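Local coordinates for Lmo0131 protein (Listeria monocytogenes, PDB 4Q6J) that is of unknown function, though its EAL domain is of a family generally assigned cyclic-di-GMP (cyclic-guanylate-specific) phosphodiesterase activity, at residues L63-T66 and R67-Q70; H109-V112 and K113-K117. All coordinates share one frame; numbering follows the deposited sequence.

Interaction 1: L63-T66 and R67-Q70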
ATOM      1  N   LEU B  63     -19.759   2.991  -7.549  1.00 24.96           N
ATOM      2  CA  LEU B  63     -20.875   2.828  -8.456  1.00 21.77           C
ATOM      3  C   LEU B  63     -20.547   1.751  -9.500  1.00 26.51           C
ATOM      4  O   LEU B  63     -21.319   1.538 -10.428  1.00 40.87           O
ATOM      5  CB  LEU B  63     -21.246   4.165  -9.123  1.00 22.42           C
ATOM      6  CG  LEU B  63     -22.200   5.141  -8.424  1.00 29.77           C
ATOM      7  CD1 LEU B  63     -22.689   6.219  -9.380  1.00 24.73           C
ATOM      8  CD2 LEU B  63     -23.387   4.405  -7.816  1.00 25.64           C
ATOM      9  N   ASN B  64     -19.427   1.056  -9.291  0.57 25.40           N
ATOM     10  CA  ASN B  64     -18.872   0.077 -10.242  0.57 28.49           C
ATOM     11  C   ASN B  64     -18.983   0.512 -11.719  0.57 24.94           C
ATOM     12  O   ASN B  64     -19.396  -0.262 -12.585  0.57 28.31           O
ATOM     13  CB  ASN B  64     -19.413  -1.351  -9.993  0.57 28.01           C
ATOM     14  CG  ASN B  64     -18.867  -1.991  -8.691  0.57 31.70           C
ATOM     15  OD1 ASN B  64     -17.871  -2.734  -8.700  0.57 24.97           O
ATOM     16  ND2 ASN B  64     -19.535  -1.715  -7.573  0.57 24.22           N
ATOM     17  N   ALA B  65     -18.600   1.762 -11.974  1.00 19.52           N
ATOM     18  CA  ALA B  65     -18.703   2.390 -13.302  1.00 22.63           C
ATOM     19  C   ALA B  65     -17.382   2.441 -14.098  1.00 19.53           C
ATOM     20  O   ALA B  65     -17.317   3.021 -15.184  1.00 17.37           O
ATOM     21  CB  ALA B  65     -19.296   3.805 -13.172  1.00 24.28           C
ATOM     22  N   THR B  66     -16.358   1.788 -13.568  1.00 21.99           N
ATOM     23  CA  THR B  66     -15.032   1.832 -14.159  1.00 22.60           C
ATOM     24  C   THR B  66     -15.062   1.310 -15.591  1.00 20.48           C
ATOM     25  O   THR B  66     -14.328   1.789 -16.419  1.00 17.13           O
ATOM     26  CB  THR B  66     -13.940   1.061 -13.360  1.00 25.78           C
ATOM     27  OG1 THR B  66     -14.388  -0.244 -13.033  1.00 39.24           O
ATOM     28  CG2 THR B  66     -13.550   1.795 -12.092  1.00 25.94           C
ATOM     29  N   ARG B  67     -15.898   0.322 -15.873  1.00 17.92           N
ATOM     30  CA  ARG B  67     -15.924  -0.233 -17.204  1.00 16.86           C
ATOM     31  C   ARG B  67     -16.485   0.750 -18.224  1.00 19.50           C
ATOM     32  O   ARG B  67     -15.895   0.920 -19.296  1.00 17.96           O
ATOM     33  CB  ARG B  67     -16.657  -1.558 -17.249  1.00 22.01           C
ATOM     34  CG  ARG B  67     -16.631  -2.171 -18.639  1.00 18.94           C
ATOM     35  CD  ARG B  67     -15.248  -2.243 -19.255  1.00 21.23           C
ATOM     36  NE  ARG B  67     -15.371  -2.681 -20.639  1.00 20.78           N
ATOM     37  CZ  ARG B  67     -15.367  -3.952 -21.036  1.00 28.40           C
ATOM     38  NH1 ARG B  67     -15.197  -4.944 -20.171  1.00 26.29           N
ATOM     39  NH2 ARG B  67     -15.517  -4.240 -22.317  1.00 28.37           N
ATOM     40  N   GLU B  68     -17.609   1.382 -17.874  0.69 16.93           N
ATOM     41  CA  GLU B  68     -18.238   2.440 -18.669  0.69 21.16           C
ATOM     42  C   GLU B  68     -17.234   3.530 -19.029  0.69 16.29           C
ATOM     43  O   GLU B  68     -17.165   3.998 -20.159  0.69 18.45           O
ATOM     44  CB  GLU B  68     -19.383   3.095 -17.878  0.69 20.21           C
ATOM     45  CG  GLU B  68     -20.687   2.294 -17.837  0.69 30.82           C
ATOM     46  CD  GLU B  68     -20.869   1.465 -16.568  0.69 26.10           C
ATOM     47  OE1 GLU B  68     -22.030   1.183 -16.236  0.69 24.04           O
ATOM     48  OE2 GLU B  68     -19.870   1.076 -15.919  0.69 25.28           O
HETATM   49  N   MSE B  69     -16.456   3.936 -18.043  1.00 16.76           N
HETATM   50  CA  MSE B  69     -15.568   5.048 -18.204  1.00 13.55           C
HETATM   51  C   MSE B  69     -14.452   4.687 -19.175  1.00 15.38           C
HETATM   52  O   MSE B  69     -14.188   5.442 -20.115  1.00 20.72           O
HETATM   53  CB  MSE B  69     -15.038   5.510 -16.839  1.00 21.22           C
HETATM   54  CG  MSE B  69     -14.495   6.917 -16.848  1.00 22.64           C
HETATM   55 SE   MSE B  69     -13.357   7.282 -15.319  0.62 22.15          SE
HETATM   56  CE  MSE B  69     -12.563   5.536 -15.239  1.00 24.23           C
ATOM     57  N   GLN B  70     -13.824   3.526 -18.966  1.00 14.33           N
ATOM     58  CA  GLN B  70     -12.764   3.038 -19.865  1.00 15.30           C
ATOM     59  C   GLN B  70     -13.274   2.950 -21.281  1.00 12.64           C
ATOM     60  O   GLN B  70     -12.625   3.404 -22.195  1.00 14.49           O
ATOM     61  CB  GLN B  70     -12.215   1.656 -19.452  1.00 19.44           C
ATOM     62  CG  GLN B  70     -11.367   1.633 -18.230  1.00 24.37           C
ATOM     63  CD  GLN B  70     -10.205   2.618 -18.246  1.00 17.12           C
ATOM     64  OE1 GLN B  70      -9.536   2.839 -19.265  1.00 15.10           O
ATOM     65  NE2 GLN B  70      -9.970   3.224 -17.102  1.00 15.89           N
TER
HETATM   66  O   HOH W   1     -16.710  -1.622 -13.572  1.00 28.75           O

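Interaction 2: H109-V112 and K113-K117. With EDO (1,2-ethanediol), chain O.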
ATOM      1  N   HIS B 109      -8.627  -5.185 -27.900  1.00 17.98           N
ATOM      2  CA  HIS B 109      -7.987  -5.633 -29.124  1.00 17.81           C
ATOM      3  C   HIS B 109      -8.989  -5.753 -30.258  1.00 13.13           C
ATOM      4  O   HIS B 109      -8.706  -5.400 -31.406  1.00 15.92           O
ATOM      5  CB  HIS B 109      -7.372  -7.005 -28.883  1.00 13.54           C
ATOM      6  CG  HIS B 109      -6.938  -7.690 -30.130  1.00 14.38           C
ATOM      7  ND1 HIS B 109      -7.830  -8.219 -31.036  1.00 18.06           N
ATOM      8  CD2 HIS B 109      -5.705  -7.945 -30.619  1.00 23.28           C
ATOM      9  CE1 HIS B 109      -7.165  -8.763 -32.038  1.00 15.79           C
ATOM     10  NE2 HIS B 109      -5.874  -8.613 -31.806  1.00 24.66           N
ATOM     11  N   ASP B 110     -10.156  -6.299 -29.937  1.00 13.67           N
ATOM     12  CA  ASP B 110     -11.206  -6.506 -30.920  1.00 14.56           C
ATOM     13  C   ASP B 110     -11.828  -5.200 -31.354  1.00 16.79           C
ATOM     14  O   ASP B 110     -12.063  -4.976 -32.542  1.00 15.00           O
ATOM     15  CB  ASP B 110     -12.301  -7.349 -30.316  1.00 19.44           C
ATOM     16  CG  ASP B 110     -11.919  -8.777 -30.198  1.00 20.82           C
ATOM     17  OD1 ASP B 110     -10.752  -9.123 -30.484  1.00 28.91           O
ATOM     18  OD2 ASP B 110     -12.797  -9.561 -29.810  1.00 30.02           O
ATOM     19  N   TYR B 111     -12.130  -4.355 -30.382  1.00 11.80           N
ATOM     20  CA  TYR B 111     -12.655  -3.044 -30.679  1.00 12.82           C
ATOM     21  C   TYR B 111     -11.652  -2.196 -31.505  1.00 11.69           C
ATOM     22  O   TYR B 111     -12.027  -1.520 -32.456  1.00 14.44           O
ATOM     23  CB  TYR B 111     -13.074  -2.320 -29.395  1.00 17.25           C
ATOM     24  CG  TYR B 111     -13.837  -1.067 -29.704  1.00 14.37           C
ATOM     25  CD1 TYR B 111     -13.176   0.119 -29.964  1.00 15.39           C
ATOM     26  CD2 TYR B 111     -15.214  -1.080 -29.781  1.00 17.24           C
ATOM     27  CE1 TYR B 111     -13.851   1.249 -30.282  1.00 15.94           C
ATOM     28  CE2 TYR B 111     -15.911   0.048 -30.093  1.00 16.49           C
ATOM     29  CZ  TYR B 111     -15.226   1.215 -30.357  1.00 17.31           C
ATOM     30  OH  TYR B 111     -15.912   2.354 -30.675  1.00 20.56           O
ATOM     31  N   VAL B 112     -10.385  -2.239 -31.130  1.00 12.58           N
ATOM     32  CA  VAL B 112      -9.339  -1.575 -31.910  1.00 16.41           C
ATOM     33  C   VAL B 112      -9.256  -2.105 -33.348  1.00 13.61           C
ATOM     34  O   VAL B 112      -9.296  -1.355 -34.305  1.00 14.31           O
ATOM     35  CB  VAL B 112      -7.952  -1.678 -31.209  1.00 14.23           C
ATOM     36  CG1 VAL B 112      -6.850  -1.215 -32.134  1.00 16.81           C
ATOM     37  CG2 VAL B 112      -7.959  -0.845 -29.938  1.00 13.38           C
ATOM     38  N   LYS B 113      -9.204  -3.413 -33.513  1.00 15.95           N
ATOM     39  CA  LYS B 113      -9.053  -3.989 -34.840  1.00 18.15           C
ATOM     40  C   LYS B 113     -10.224  -3.581 -35.729  1.00 18.41           C
ATOM     41  O   LYS B 113     -10.067  -3.295 -36.895  1.00 16.93           O
ATOM     42  CB  LYS B 113      -8.956  -5.510 -34.728  1.00 18.28           C
ATOM     43  CG  LYS B 113      -8.767  -6.232 -36.050  1.00 19.14           C
ATOM     44  CD  LYS B 113      -8.566  -7.719 -35.855  1.00 25.72           C
ATOM     45  CE  LYS B 113      -7.731  -8.276 -36.990  1.00 36.43           C
ATOM     46  NZ  LYS B 113      -7.353  -9.685 -36.764  1.00 41.13           N
ATOM     47  N   GLU B 114     -11.435  -3.619 -35.191  1.00 17.71           N
ATOM     48  CA  GLU B 114     -12.643  -3.235 -35.915  1.00 15.52           C
ATOM     49  C   GLU B 114     -12.782  -1.750 -36.250  1.00 18.08           C
ATOM     50  O   GLU B 114     -13.332  -1.385 -37.269  1.00 18.15           O
ATOM     51  CB  GLU B 114     -13.882  -3.740 -35.165  1.00 19.01           C
ATOM     52  CG  GLU B 114     -15.196  -3.281 -35.759  1.00 26.12           C
ATOM     53  CD  GLU B 114     -16.402  -3.704 -34.947  1.00 55.34           C
ATOM     54  OE1 GLU B 114     -16.290  -3.865 -33.719  1.00 64.69           O
ATOM     55  OE2 GLU B 114     -17.485  -3.853 -35.534  1.00 65.07           O
ATOM     56  N   HIS B 115     -12.348  -0.894 -35.337  1.00 20.49           N
ATOM     57  CA  HIS B 115     -12.708   0.524 -35.409  1.00 16.24           C
ATOM     58  C   HIS B 115     -11.573   1.513 -35.709  1.00 15.42           C
ATOM     59  O   HIS B 115     -11.819   2.574 -36.267  1.00 17.26           O
ATOM     60  CB  HIS B 115     -13.355   0.960 -34.077  1.00 15.76           C
ATOM     61  CG  HIS B 115     -14.614   0.227 -33.735  1.00 24.17           C
ATOM     62  ND1 HIS B 115     -15.864   0.752 -33.965  1.00 21.04           N
ATOM     63  CD2 HIS B 115     -14.814  -0.985 -33.158  1.00 27.83           C
ATOM     64  CE1 HIS B 115     -16.781  -0.109 -33.563  1.00 22.28           C
ATOM     65  NE2 HIS B 115     -16.171  -1.172 -33.075  1.00 23.34           N
ATOM     66  N   LEU B 116     -10.357   1.215 -35.283  1.00 12.52           N
ATOM     67  CA  LEU B 116      -9.324   2.216 -35.349  1.00 11.78           C
ATOM     68  C   LEU B 116      -8.646   2.097 -36.690  1.00 11.60           C
ATOM     69  O   LEU B 116      -8.124   1.053 -37.030  1.00 15.12           O
ATOM     70  CB  LEU B 116      -8.333   2.069 -34.215  1.00 14.05           C
ATOM     71  CG  LEU B 116      -7.168   3.047 -34.231  1.00 12.41           C
ATOM     72  CD1 LEU B 116      -7.654   4.479 -34.316  1.00 10.39           C
ATOM     73  CD2 LEU B 116      -6.336   2.829 -32.981  1.00 12.43           C
ATOM     74  N   LYS B 117      -8.677   3.163 -37.468  1.00 13.49           N
ATOM     75  CA  LYS B 117      -8.105   3.084 -38.798  1.00 14.11           C
ATOM     76  C   LYS B 117      -6.582   3.270 -38.764  1.00 13.63           C
ATOM     77  O   LYS B 117      -5.891   2.824 -39.666  1.00 13.30           O
ATOM     78  CB  LYS B 117      -8.788   4.089 -39.754  1.00 19.06           C
ATOM     79  CG  LYS B 117     -10.294   3.859 -39.910  1.00 19.95           C
ATOM     80  CD  LYS B 117     -10.555   2.355 -39.922  1.00 31.73           C
ATOM     81  CE  LYS B 117     -11.973   1.981 -40.286  1.00 41.50           C
ATOM     82  NZ  LYS B 117     -12.314   2.429 -41.656  1.00 47.63           N
TER
HETATM   83  C1  EDO O 304     -17.189  -4.479 -31.104  1.00 33.76           C
HETATM   84  O1  EDO O 304     -17.501  -3.351 -31.908  1.00 32.28           O
HETATM   85  C2  EDO O 304     -15.707  -4.468 -30.772  1.00 30.35           C
HETATM   86  O2  EDO O 304     -15.050  -5.500 -31.453  1.00 23.08           O

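Interaction 1: L63-T66 and R67-Q70
Glu68 reaches back along the chain to Ala65, the N-cap residue of helix 66-83. Glu68 is modelled in two conformers, and this account is of one of them. Glu68 CB sits 3.4 Å from Ala65 O. A chi1 of -78° sets Glu68 CG opposite its own carbonyl carbon, and the bend at chi2 (98°) turns the carboxylate back over the start of the helix. Glu68 CD comes to 4.0 Å from Ala65 CA. Glu68 OE2 rests 3.2 Å from Ala65 CA, with the methyl CB of Ala65 a little more distant. Glu68 OE2 and Ala65 O are both acceptors, so their closeness is not a bond.

The backbone bonds of the first turn start here. Met69 N donates to Ala65 O at 3.1 Å, and Gln70 N donates to Thr66 O with an N-H...O angle of 172°. Before the cap, Asn64 has positive phi and is the C-prime residue of a Schellman motif that ends helix 53-62. One residue thus separates C-cap from N-cap at this helix junction of the TIM-barrel EAL domain.

A water spans the junction. It accepts from Arg67 N at 3.1 Å, lies 2.8 Å from Thr66 OG1, and donates weakly to Asn64 O. Arg67 forms a salt bridge with Asp71, and Asn64 OD1 accepts from Ala136 N of the second subunit.

The chemistry is that of a helix start. The water takes up an early N-H that has no carbonyl from a preceding turn, and in this conformer the helix N-terminus would probably favour the charged form of the Glu68 carboxylate.

Interaction 2: H109-V112 and K113-K117
Tyr111 and His115, one helical turn apart, form an offset stack. Their centroids are 3.7 Å apart and their planes 11° from parallel. His115 CD2 lies over the centre of the Tyr111 ring, while Tyr111 CE2 sits toward the rim of the imidazole, 3.2 Å from His115 NE2. The first torsions set this up. Tyr111 CG is anti to its N (chi1 -170°), whereas His115 CG stands beside its own N, and the imidazole swings back over the phenol. The same turn brings Tyr111 O to the edge of the imidazole, in its plane, 2.9 Å from His115 CD2.

Backbone hydrogen bonds continue the helix. Lys113 N donates to His109 O at 2.9 Å, and Glu114 N donates to Asp110 O. His115 N bonds to Tyr111 O and more weakly to Val112 O. Leu116 N also donates to Val112 O, at 2.9 Å, although Leu116 has already left helical geometry.

Polar side chains pair between neighbours. His109 ND1 donates to the anti lone pair of Asp110 OD1 at 3.1 Å, a His-carboxylate bond. A 1,2-ethanediol, probably from the crystallisation liquor, lies near Glu114 and His115. Its modelled position against Glu114 is doubtful.

The apolar contact is between Val112 and Leu116, side by side, with Val112 CG1 4.2 Å from Leu116 CB. Separately, Lys113 runs alongside His109, and its CD approaches the imidazole obliquely.

These residues close helix 102-115, which lies between the parallel strands 89-95 and 122-127 of the TIM barrel. Tyr111 and Leu116 pack on helix 66-83, whose Asn82 bonds to His115 O and Lys117 N. His109 and Val112 touch Leu148, in the loop between helix 136-146 and strand 151-154.

Interaction 1 begins a helix and interaction 2 ends one. Residues 63-70 hold the junction leading into helix 66-83, on which Tyr111 and Leu116 of interaction 2 pack. Both are partly buried and lie some way from the centre of the chain, but interaction 2 has more exposed residues. Their centres are 20 Å apart and they do not touch. Interaction 1 is polar, built on helix-start backbone bonds and a bridging water, and it adjoins the second subunit. Interaction 2 adds an aromatic stack to its helical bonds, and no other chain of the assembly touches it.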